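Local coordinates for protein phytase (Citrobacter braakii, PDB 3ZHC) that belongs to branch 2 of the histidine phosphatase superfamily, combining a mixed beta sheet flanked by helices with a second, largely helical region, at residues K91-N96 and P315-F320; G230-S235 and L268-A273. The protein carries 2 engineered substitutions. All coordinates share one frame; numbering follows the deposited sequence. Where two conformers were deposited one is given.

In the fold
Both contacts are small and buried, and neither has a hydrogen bond between its segments. They join different elements on opposite sides of the chain's centre, their own centres about 38 Å apart. Contact 1 belongs to the alpha/beta part: a loop leaving helix 71-90 packs on the entry to strand 318-323, about 23 Å from the chain centre. Contact 2, about 16 Å from that centre, sets helices 231-247 and 260-280 against each other. Leucine methyls on a serine and its carbonyl make up the first; in the second an indole edge meets a leucine's carbonyl and methyl and an alanine, and the leucine also touches a serine. Contact 2 is nested within the loop closed by contact 1.

Contact 1. Residues K91-N96 and P315-F320; sequences KGLLNN and PVSLLF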
loop_
_atom_site.group_PDB
_atom_site.type_symbol
_atom_site.label_atom_id
_atom_site.label_comp_id
_atom_site.label_asym_id
_atom_site.label_seq_id
_atom_site.Cartn_x
_atom_site.Cartn_y
_atom_site.Cartn_z
ATOM N N LYS B 91 11.021 -10.568 -29.185
ATOM C CA LYS B 91 11.680 -11.662 -28.450
ATOM C C LYS B 91 11.738 -12.970 -29.258
ATOM O O LYS B 91 12.289 -13.949 -28.775
ATOM C CB LYS B 91 10.968 -11.925 -27.105
ATOM C CG LYS B 91 10.813 -10.702 -26.185
ATOM C CD LYS B 91 12.120 -10.113 -25.764
ATOM C CE LYS B 91 11.905 -8.881 -24.908
ATOM N NZ LYS B 91 13.171 -8.149 -24.706
ATOM N N GLY B 92 11.172 -12.982 -30.473
ATOM C CA GLY B 92 11.181 -14.168 -31.342
ATOM C C GLY B 92 10.124 -15.241 -31.081
ATOM O O GLY B 92 10.178 -16.305 -31.698
ATOM N N LEU B 93 9.165 -14.977 -30.172
ATOM C CA LEU B 93 8.088 -15.950 -29.859
ATOM C C LEU B 93 7.200 -16.189 -31.072
ATOM O O LEU B 93 6.858 -17.331 -31.381
ATOM C CB LEU B 93 7.241 -15.461 -28.680
ATOM C CG LEU B 93 6.129 -16.393 -28.171
ATOM C CD1 LEU B 93 6.737 -17.625 -27.533
ATOM C CD2 LEU B 93 5.235 -15.675 -27.193
ATOM N N LEU B 94 6.830 -15.094 -31.739
ATOM C CA LEU B 94 6.069 -15.113 -32.984
ATOM C C LEU B 94 6.977 -14.548 -34.065
ATOM O O LEU B 94 7.673 -13.552 -33.824
ATOM C CB LEU B 94 4.799 -14.261 -32.856
ATOM C CG LEU B 94 3.829 -14.624 -31.718
ATOM C CD1 LEU B 94 2.739 -13.577 -31.584
ATOM C CD2 LEU B 94 3.227 -16.006 -31.931
ATOM N N ASN B 95 6.986 -15.171 -35.253
ATOM C CA ASN B 95 7.820 -14.680 -36.385
ATOM C C ASN B 95 7.308 -13.335 -36.902
ATOM O O ASN B 95 6.108 -13.064 -36.828
ATOM C CB ASN B 95 7.900 -15.717 -37.532
ATOM C CG ASN B 95 8.755 -16.956 -37.160
ATOM O OD1 ASN B 95 8.688 -17.476 -36.028
ATOM N ND2 ASN B 95 9.553 -17.426 -38.114
ATOM N N ASN B 96 8.223 -12.492 -37.412
ATOM C CA ASN B 96 7.861 -11.150 -37.921
ATOM C C ASN B 96 7.261 -11.289 -39.331
ATOM O O ASN B 96 7.910 -11.008 -40.357
ATOM C CB ASN B 96 9.076 -10.179 -37.874
ATOM C CG ASN B 96 8.661 -8.677 -37.892
ATOM O OD1 ASN B 96 7.489 -8.328 -38.119
ATOM N ND2 ASN B 96 9.638 -7.793 -37.647
ATOM N N PRO B 315 1.348 -28.143 -27.504
ATOM C CA PRO B 315 1.655 -26.780 -27.089
ATOM C C PRO B 315 1.412 -25.723 -28.181
ATOM O O PRO B 315 1.263 -26.046 -29.361
ATOM C CB PRO B 315 3.146 -26.854 -26.773
ATOM C CG PRO B 315 3.668 -27.816 -27.780
ATOM C CD PRO B 315 2.571 -28.863 -27.906
ATOM N N VAL B 316 1.372 -24.476 -27.738
ATOM C CA VAL B 316 1.262 -23.303 -28.594
ATOM C C VAL B 316 2.192 -22.263 -28.007
ATOM O O VAL B 316 2.523 -22.338 -26.815
ATOM C CB VAL B 316 -0.192 -22.768 -28.673
ATOM C CG1 VAL B 316 -1.128 -23.812 -29.359
ATOM C CG2 VAL B 316 -0.717 -22.386 -27.294
ATOM N N SER B 317 2.618 -21.307 -28.825
ATOM C CA SER B 317 3.528 -20.240 -28.363
ATOM C C SER B 317 2.823 -19.229 -27.467
ATOM O O SER B 317 3.430 -18.696 -26.544
ATOM C CB SER B 317 4.179 -19.501 -29.554
ATOM O OG SER B 317 4.902 -20.396 -30.382
ATOM N N LEU B 318 1.547 -18.969 -27.762
ATOM C CA LEU B 318 0.715 -18.052 -26.995
ATOM C C LEU B 318 -0.673 -18.640 -26.827
ATOM O O LEU B 318 -1.368 -18.854 -27.812
ATOM C CB LEU B 318 0.631 -16.688 -27.701
ATOM C CG LEU B 318 -0.294 -15.612 -27.113
ATOM C CD1 LEU B 318 0.116 -15.262 -25.688
ATOM C CD2 LEU B 318 -0.296 -14.382 -27.994
ATOM N N LEU B 319 -1.054 -18.911 -25.575
ATOM C CA LEU B 319 -2.403 -19.329 -25.204
ATOM C C LEU B 319 -2.974 -18.145 -24.427
ATOM O O LEU B 319 -2.465 -17.817 -23.360
ATOM C CB LEU B 319 -2.385 -20.601 -24.351
ATOM C CG LEU B 319 -3.714 -21.114 -23.771
ATOM C CD1 LEU B 319 -4.683 -21.537 -24.860
ATOM C CD2 LEU B 319 -3.490 -22.276 -22.773
ATOM N N PHE B 320 -4.014 -17.504 -24.967
ATOM C CA PHE B 320 -4.674 -16.351 -24.325
ATOM C C PHE B 320 -5.998 -16.833 -23.785
ATOM O O PHE B 320 -6.797 -17.396 -24.532
ATOM C CB PHE B 320 -4.862 -15.229 -25.340
ATOM C CG PHE B 320 -5.538 -13.995 -24.786
ATOM C CD1 PHE B 320 -4.786 -12.984 -24.185
ATOM C CD2 PHE B 320 -6.944 -13.842 -24.871
ATOM C CE1 PHE B 320 -5.409 -11.829 -23.668
ATOM C CE2 PHE B 320 -7.577 -12.681 -24.352
ATOM C CZ PHE B 320 -6.810 -11.680 -23.757
#
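L93 and L94 rest on S317 where a loop meets the beginning of a strand in the alpha/beta part of this histidine phosphatase fold. The loop follows helix 71-90, which ends in a Schellman motif: G92 takes a positive phi of 82°, with two bonds back into the last helical turn, and the chain then turns toward the sheet. Strand 318-323 runs parallel to both strand 28-38 and strand 105-109, and S317 directly precedes it.

The contact is made by van der Waals packing, and the two segments bury 181 Å² between them. L93 supplies most of its side: with CG anti to the backbone N (chi1 -176°), both methyls close on the carbonyl oxygen of S317. CD1 and CD2 of L93 each lie 3.6 Å from O of S317, and CD1 of L93 also lies 3.8 Å from CB of S317. CA of L93 and CA of S317, the nearest such pair between the two segments, are 6.4 Å apart. L94 adds a second, looser touch, its CD2 at 4.3 Å from CB of S317; its CB is not aimed at S317, and only the end of the side chain comes near.

The backbone of 317-319 is tied into the sheet: S317 and L319 form hydrogen bonds with V33 of strand 28-38, and L318 does so with Q104 and A106. F88 of helix 71-90 touches L93, L94 and L318, so the three leucines share an aromatic neighbour. OG of S317 stands 3.8 Å from O of L93, too far for a hydrogen bond.

Contact 2. Residues G230-S235 and L268-A273; sequences GAWSLS and LSLHNA
W232 meets L270 and A273 where helix 231-247 crosses helix 260-280; the axes of the short segments 231-235 and 268-273 pass 8.9 Å apart at -111°, a steep crossing rather than alongside packing. From CB, which does not itself point at the partner helix, torsions of chi1 -86° and chi2 104° swing the six-membered ring across. CE3 of W232 comes first, 3.9 Å from O of L270. CZ3 of W232 is closer, 3.5 Å from the same L270 O, which lies at the ring's edge and in its plane; CZ3 also touches CB of A273. CD2 of L270 lies 3.9 Å from both CZ3 and CH2 of W232, the leucine side chain crossing the indole at about a right angle, and CH2 also nears A273 CB. On the ring's other rim, NE1 is hydrogen-bonded to OG1 of T178.

The other branch of L270 serves S235: L270 CD1 is 3.9 Å from S235 CB. The serine hydroxyl turns back into its own helix, S235 OG bonding to A231 O at 2.7 Å. That oxygen also accepts from S235 N, the two donors arriving from opposite faces of its carbonyl plane.

Around this crossing, F185 of helix 182-192 meets W232 edge-to-face and also touches S235 and L270, while I174 and Y177 of helix 174-180 pack against the indole.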
loop_
_atom_site.group_PDB
_atom_site.type_symbol
_atom_site.label_atom_id
_atom_site.label_comp_id
_atom_site.label_asym_id
_atom_site.label_seq_id
_atom_site.Cartn_x
_atom_site.Cartn_y
_atom_site.Cartn_z
ATOM N N GLY B 230 -23.977 -6.499 2.152
ATOM C CA GLY B 230 -24.066 -5.323 3.038
ATOM C C GLY B 230 -23.280 -4.192 2.411
ATOM O O GLY B 230 -23.054 -4.186 1.194
ATOM N N ALA B 231 -22.856 -3.240 3.223
ATOM C CA ALA B 231 -22.060 -2.104 2.727
ATOM C C ALA B 231 -20.788 -2.567 1.996
ATOM O O ALA B 231 -20.356 -1.910 1.066
ATOM C CB ALA B 231 -21.714 -1.166 3.841
ATOM N N TRP B 232 -20.211 -3.696 2.423
ATOM C CA TRP B 232 -19.015 -4.273 1.746
ATOM C C TRP B 232 -19.254 -4.682 0.263
ATOM O O TRP B 232 -18.538 -4.196 -0.623
ATOM C CB TRP B 232 -18.406 -5.433 2.579
ATOM C CG TRP B 232 -17.472 -4.911 3.580
ATOM C CD1 TRP B 232 -17.681 -4.769 4.910
ATOM C CD2 TRP B 232 -16.166 -4.424 3.319
ATOM N NE1 TRP B 232 -16.565 -4.224 5.508
ATOM C CE2 TRP B 232 -15.620 -4.003 4.547
ATOM C CE3 TRP B 232 -15.395 -4.303 2.161
ATOM C CZ2 TRP B 232 -14.325 -3.470 4.652
ATOM C CZ3 TRP B 232 -14.104 -3.770 2.267
ATOM C CH2 TRP B 232 -13.590 -3.363 3.502
ATOM N N SER B 233 -20.232 -5.544 -0.002
ATOM C CA SER B 233 -20.554 -5.937 -1.412
ATOM C C SER B 233 -20.979 -4.736 -2.261
ATOM O O SER B 233 -20.510 -4.582 -3.388
ATOM C CB SER B 233 -21.636 -7.018 -1.464
ATOM O OG SER B 233 -22.087 -7.237 -2.804
ATOM N N LEU B 234 -21.863 -3.896 -1.715
ATOM C CA LEU B 234 -22.339 -2.700 -2.420
ATOM C C LEU B 234 -21.164 -1.803 -2.822
ATOM O O LEU B 234 -21.023 -1.446 -3.991
ATOM C CB LEU B 234 -23.352 -1.904 -1.559
ATOM C CG LEU B 234 -23.972 -0.615 -2.172
ATOM C CD1 LEU B 234 -24.707 -0.931 -3.455
ATOM C CD2 LEU B 234 -24.898 0.121 -1.156
ATOM N N SER B 235 -20.327 -1.456 -1.841
ATOM C CA SER B 235 -19.143 -0.592 -2.071
ATOM C C SER B 235 -18.189 -1.151 -3.118
ATOM O O SER B 235 -17.637 -0.395 -3.903
ATOM C CB SER B 235 -18.412 -0.371 -0.776
ATOM O OG SER B 235 -19.267 0.329 0.131
ATOM N N LEU B 268 -11.318 2.376 -4.507
ATOM C CA LEU B 268 -10.997 1.005 -4.963
ATOM C C LEU B 268 -10.359 0.077 -3.881
ATOM O O LEU B 268 -10.302 -1.114 -4.098
ATOM C CB LEU B 268 -10.231 1.056 -6.298
ATOM C CG LEU B 268 -11.320 1.258 -7.415
ATOM C CD1 LEU B 268 -10.936 2.225 -8.464
ATOM C CD2 LEU B 268 -11.749 -0.135 -7.999
ATOM N N SER B 269 -9.914 0.630 -2.728
ATOM C CA SER B 269 -9.432 -0.213 -1.615
ATOM C C SER B 269 -10.564 -1.113 -1.101
ATOM O O SER B 269 -10.315 -2.219 -0.646
ATOM C CB SER B 269 -8.875 0.630 -0.468
ATOM O OG SER B 269 -7.652 1.221 -0.839
ATOM N N LEU B 270 -11.808 -0.609 -1.186
ATOM C CA LEU B 270 -12.988 -1.359 -0.757
ATOM C C LEU B 270 -13.240 -2.551 -1.678
ATOM O O LEU B 270 -13.456 -3.668 -1.202
ATOM C CB LEU B 270 -14.219 -0.432 -0.677
ATOM C CG LEU B 270 -14.079 0.708 0.367
ATOM C CD1 LEU B 270 -15.260 1.711 0.317
ATOM C CD2 LEU B 270 -13.911 0.119 1.767
ATOM N N HIS B 271 -13.195 -2.290 -2.989
ATOM C CA HIS B 271 -13.332 -3.310 -4.035
ATOM C C HIS B 271 -12.217 -4.364 -3.938
ATOM O O HIS B 271 -12.498 -5.581 -3.944
ATOM C CB HIS B 271 -13.350 -2.638 -5.437
ATOM C CG HIS B 271 -13.231 -3.593 -6.580
ATOM N ND1 HIS B 271 -14.314 -4.237 -7.126
ATOM C CD2 HIS B 271 -12.154 -4.011 -7.281
ATOM C CE1 HIS B 271 -13.911 -5.015 -8.113
ATOM N NE2 HIS B 271 -12.602 -4.897 -8.228
ATOM N N ASN B 272 -10.971 -3.886 -3.853
ATOM C CA ASN B 272 -9.787 -4.759 -3.752
ATOM C C ASN B 272 -9.798 -5.604 -2.497
ATOM O O ASN B 272 -9.422 -6.746 -2.553
ATOM C CB ASN B 272 -8.483 -3.946 -3.823
ATOM C CG ASN B 272 -8.227 -3.355 -5.204
ATOM O OD1 ASN B 272 -8.495 -3.981 -6.235
ATOM N ND2 ASN B 272 -7.692 -2.146 -5.227
ATOM N N ALA B 273 -10.239 -5.016 -1.369
ATOM C CA ALA B 273 -10.365 -5.737 -0.094
ATOM C C ALA B 273 -11.481 -6.766 -0.112
ATOM O O ALA B 273 -11.341 -7.812 0.497
ATOM C CB ALA B 273 -10.553 -4.751 1.088
#